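Long-range contact in trichothecene 3-O-acetyltransferase (Gibberella zeae, PDB 2RKV), which transfers an acetyl group from acetyl coenzyme A to the 3-hydroxyl of trichothecene mycotoxins such as deoxynivalenol and T-2 toxin: residues A[82-90]-A[137-145]. Residues are numbered along the deposited sequence; the frame is centred on the assembly and turned at random.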
loop_
_atom_site.group_PDB
_atom_site.type_symbol
_atom_site.label_atom_id
_atom_site.label_comp_id
_atom_site.label_asym_id
_atom_site.label_seq_id
_atom_site.Cartn_x
_atom_site.Cartn_y
_atom_site.Cartn_z
ATOM N N PRO A 82 9.266 4.275 19.130
ATOM C CA PRO A 82 8.863 4.942 17.889
ATOM C C PRO A 82 8.235 6.296 18.205
ATOM O O PRO A 82 7.544 6.421 19.218
ATOM C CB PRO A 82 7.798 4.004 17.315
ATOM C CG PRO A 82 8.060 2.684 17.950
ATOM C CD PRO A 82 8.522 3.019 19.333
ATOM N N ARG A 83 8.494 7.292 17.362
ATOM C CA ARG A 83 7.976 8.646 17.577
ATOM C C ARG A 83 6.480 8.730 17.323
ATOM O O ARG A 83 6.003 8.323 16.256
ATOM C CB ARG A 83 8.667 9.643 16.649
ATOM C CG ARG A 83 10.135 9.903 16.963
ATOM C CD ARG A 83 10.754 10.782 15.893
ATOM N NE ARG A 83 12.075 11.268 16.289
ATOM C CZ ARG A 83 12.801 12.140 15.593
ATOM N NH1 ARG A 83 12.344 12.633 14.447
ATOM N NH2 ARG A 83 13.987 12.521 16.043
ATOM N N VAL A 84 5.751 9.265 18.300
ATOM C CA VAL A 84 4.360 9.674 18.089
ATOM C C VAL A 84 4.239 11.187 18.266
ATOM O O VAL A 84 4.822 11.769 19.184
ATOM C CB VAL A 84 3.335 8.890 18.979
ATOM C CG1 VAL A 84 3.504 9.210 20.451
ATOM C CG2 VAL A 84 1.884 9.162 18.523
ATOM N N VAL A 85 3.524 11.809 17.342
ATOM C CA VAL A 85 3.213 13.230 17.401
ATOM C C VAL A 85 1.747 13.309 17.800
ATOM O O VAL A 85 0.915 12.586 17.254
ATOM C CB VAL A 85 3.410 13.907 16.008
ATOM C CG1 VAL A 85 2.827 15.331 15.980
ATOM C CG2 VAL A 85 4.885 13.935 15.627
ATOM N N VAL A 86 1.438 14.186 18.751
ATOM C CA VAL A 86 0.061 14.452 19.140
ATOM C C VAL A 86 -0.303 15.840 18.628
ATOM O O VAL A 86 0.414 16.812 18.905
ATOM C CB VAL A 86 -0.130 14.353 20.675
ATOM C CG1 VAL A 86 -1.588 14.611 21.063
ATOM C CG2 VAL A 86 0.338 12.980 21.184
ATOM N N LYS A 87 -1.380 15.904 17.847
ATOM C CA LYS A 87 -1.877 17.141 17.252
ATOM C C LYS A 87 -3.322 17.389 17.669
ATOM O O LYS A 87 -4.185 16.542 17.425
ATOM C CB LYS A 87 -1.844 17.033 15.730
ATOM C CG LYS A 87 -0.746 17.793 15.027
ATOM C CD LYS A 87 -1.320 18.336 13.736
ATOM C CE LYS A 87 -0.266 18.686 12.714
ATOM N NZ LYS A 87 -0.956 19.247 11.535
ATOM N N ASP A 88 -3.588 18.544 18.279
ATOM C CA ASP A 88 -4.960 18.897 18.655
ATOM C C ASP A 88 -5.606 19.796 17.603
ATOM O O ASP A 88 -5.295 20.989 17.523
ATOM C CB ASP A 88 -5.019 19.570 20.039
ATOM C CG ASP A 88 -6.451 19.923 20.459
ATOM O OD1 ASP A 88 -7.423 19.443 19.810
ATOM O OD2 ASP A 88 -6.612 20.665 21.455
ATOM N N LEU A 89 -6.527 19.223 16.830
ATOM C CA LEU A 89 -7.164 19.927 15.711
ATOM C C LEU A 89 -8.620 20.282 15.993
ATOM O O LEU A 89 -9.341 20.712 15.094
ATOM C CB LEU A 89 -7.074 19.086 14.425
ATOM C CG LEU A 89 -5.683 18.626 13.983
ATOM C CD1 LEU A 89 -5.785 17.579 12.854
ATOM C CD2 LEU A 89 -4.821 19.791 13.575
ATOM N N ARG A 90 -9.048 20.109 17.245
ATOM C CA ARG A 90 -10.446 20.342 17.625
ATOM C C ARG A 90 -10.921 21.756 17.311
ATOM O O ARG A 90 -12.093 21.956 16.966
ATOM C CB ARG A 90 -10.682 20.044 19.107
ATOM C CG ARG A 90 -10.628 18.561 19.460
ATOM C CD ARG A 90 -10.690 18.351 20.955
ATOM N NE ARG A 90 -9.481 18.853 21.602
ATOM C CZ ARG A 90 -9.310 18.954 22.914
ATOM N NH1 ARG A 90 -10.278 18.590 23.747
ATOM N NH2 ARG A 90 -8.166 19.427 23.388
ATOM N N ILE A 137 9.097 3.339 11.756
ATOM C CA ILE A 137 7.677 3.706 11.840
ATOM C C ILE A 137 7.499 5.043 12.534
ATOM O O ILE A 137 8.298 5.428 13.383
ATOM C CB ILE A 137 6.783 2.641 12.542
ATOM C CG1 ILE A 137 7.357 2.203 13.893
ATOM C CG2 ILE A 137 6.514 1.455 11.626
ATOM C CD1 ILE A 137 6.315 1.575 14.815
ATOM N N LEU A 138 6.460 5.772 12.130
ATOM C CA LEU A 138 6.111 7.046 12.748
ATOM C C LEU A 138 4.610 7.077 12.956
ATOM O O LEU A 138 3.863 6.564 12.123
ATOM C CB LEU A 138 6.528 8.226 11.865
ATOM C CG LEU A 138 8.022 8.494 11.660
ATOM C CD1 LEU A 138 8.231 9.484 10.530
ATOM C CD2 LEU A 138 8.668 9.022 12.937
ATOM N N LEU A 139 4.170 7.675 14.063
ATOM C CA LEU A 139 2.741 7.705 14.409
ATOM C C LEU A 139 2.262 9.136 14.667
ATOM O O LEU A 139 3.036 9.987 15.091
ATOM C CB LEU A 139 2.503 6.840 15.646
ATOM C CG LEU A 139 3.006 5.420 15.338
ATOM C CD1 LEU A 139 4.257 5.062 16.148
ATOM C CD2 LEU A 139 1.912 4.372 15.404
ATOM N N GLN A 140 0.984 9.390 14.399
ATOM C CA GLN A 140 0.374 10.669 14.738
ATOM C C GLN A 140 -1.027 10.432 15.281
ATOM O O GLN A 140 -1.829 9.707 14.675
ATOM C CB GLN A 140 0.353 11.616 13.530
ATOM C CG GLN A 140 -0.124 13.043 13.866
ATOM C CD GLN A 140 0.473 14.086 12.947
ATOM O OE1 GLN A 140 1.679 14.090 12.703
ATOM N NE2 GLN A 140 -0.371 14.985 12.435
ATOM N N LEU A 141 -1.292 11.011 16.451
ATOM C CA LEU A 141 -2.627 11.018 17.039
ATOM C C LEU A 141 -3.193 12.408 16.821
ATOM O O LEU A 141 -2.639 13.372 17.327
ATOM C CB LEU A 141 -2.570 10.738 18.545
ATOM C CG LEU A 141 -2.187 9.316 18.964
ATOM C CD1 LEU A 141 -1.953 9.230 20.482
ATOM C CD2 LEU A 141 -3.244 8.312 18.525
ATOM N N ASN A 142 -4.291 12.494 16.074
ATOM C CA ASN A 142 -4.927 13.774 15.769
ATOM C C ASN A 142 -6.266 13.861 16.482
ATOM O O ASN A 142 -7.162 13.057 16.207
ATOM C CB ASN A 142 -5.159 13.911 14.261
ATOM C CG ASN A 142 -3.892 13.742 13.454
ATOM O OD1 ASN A 142 -3.110 14.685 13.298
ATOM N ND2 ASN A 142 -3.679 12.531 12.921
ATOM N N PHE A 143 -6.414 14.818 17.399
ATOM C CA PHE A 143 -7.721 15.063 18.003
ATOM C C PHE A 143 -8.542 15.912 17.042
ATOM O O PHE A 143 -8.106 16.991 16.650
ATOM C CB PHE A 143 -7.645 15.836 19.334
ATOM C CG PHE A 143 -6.638 15.315 20.323
ATOM C CD1 PHE A 143 -6.183 13.995 20.310
ATOM C CD2 PHE A 143 -6.171 16.169 21.305
ATOM C CE1 PHE A 143 -5.265 13.550 21.255
ATOM C CE2 PHE A 143 -5.258 15.738 22.257
ATOM C CZ PHE A 143 -4.796 14.426 22.225
ATOM N N ILE A 144 -9.719 15.435 16.656
ATOM C CA ILE A 144 -10.634 16.259 15.870
ATOM C C ILE A 144 -11.958 16.380 16.622
ATOM O O ILE A 144 -12.224 15.619 17.567
ATOM C CB ILE A 144 -10.864 15.687 14.445
ATOM C CG1 ILE A 144 -11.655 14.368 14.518
ATOM C CG2 ILE A 144 -9.519 15.542 13.699
ATOM C CD1 ILE A 144 -12.148 13.853 13.152
ATOM N N LYS A 145 -12.787 17.342 16.228
ATOM C CA LYS A 145 -14.067 17.499 16.894
ATOM C C LYS A 145 -14.816 16.169 16.832
ATOM O O LYS A 145 -15.092 15.652 15.741
ATOM C CB LYS A 145 -14.887 18.622 16.264
ATOM C CG LYS A 145 -16.231 18.825 16.947
ATOM C CD LYS A 145 -16.996 19.990 16.339
ATOM C CE LYS A 145 -18.353 20.140 17.015
ATOM N NZ LYS A 145 -19.105 21.318 16.487
HETATM O O HOH W 1 10.137 6.567 15.135
HETATM O O HOH W 2 5.774 10.682 14.561
HETATM O O HOH W 3 -11.655 19.239 14.274
#
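Val85 and Lys87 each bond through both N and O to the backbone of 137-145, pairing strands 83-88 and 137-144 in parallel, with axes 18° apart. The ladder runs from Leu139 N to Arg83 O (2.9 Å) through to Leu89 N on Phe143 O (2.7 Å). Waters lengthen it at both ends: one links Arg83 N to Ile137 O, another Leu89 O to Lys145 N.

On the face carrying Val84, Val86 and Asp88 the packing is mostly apolar. Val84 CG2 lies 3.7 Å from Leu139 CB and also touches Leu141 CG. Val86 CG1 reaches the far end of the Phe143 ring, 3.4 Å from CZ, because chi1 (-179°) turns that methyl away from the backbone N, while Asp88 comes against CB and CD2 of Phe143. Arg90 holds this carboxylate side-on, NE to OD1 and NH2 to OD2 (2.8 Å), and Arg90 N closes an Asx turn on OD1 from the face of the carboxylate plane opposite to NE.

The other face is more polar. Gln140 NE2 gives an almost straight, in-plane bond to a lone pair of Asn142 OD1 (2.9 Å), which fixes the turn of the Gln140 amide; its OE1 rests against Val85 CG1. Lys87 CB lies 3.6 Å from Asn142 OD1.

Strand 83-88 is an outermost strand of the five-stranded mixed sheet in the N-terminal part of this BAHD-superfamily acetyltransferase, and 137-144 continues inward to antiparallel 147-155. Helix 35-52 packs on the Leu139 side, where Tyr35 stacks on Phe143; helix 113-116 meets Leu89 across the sheet.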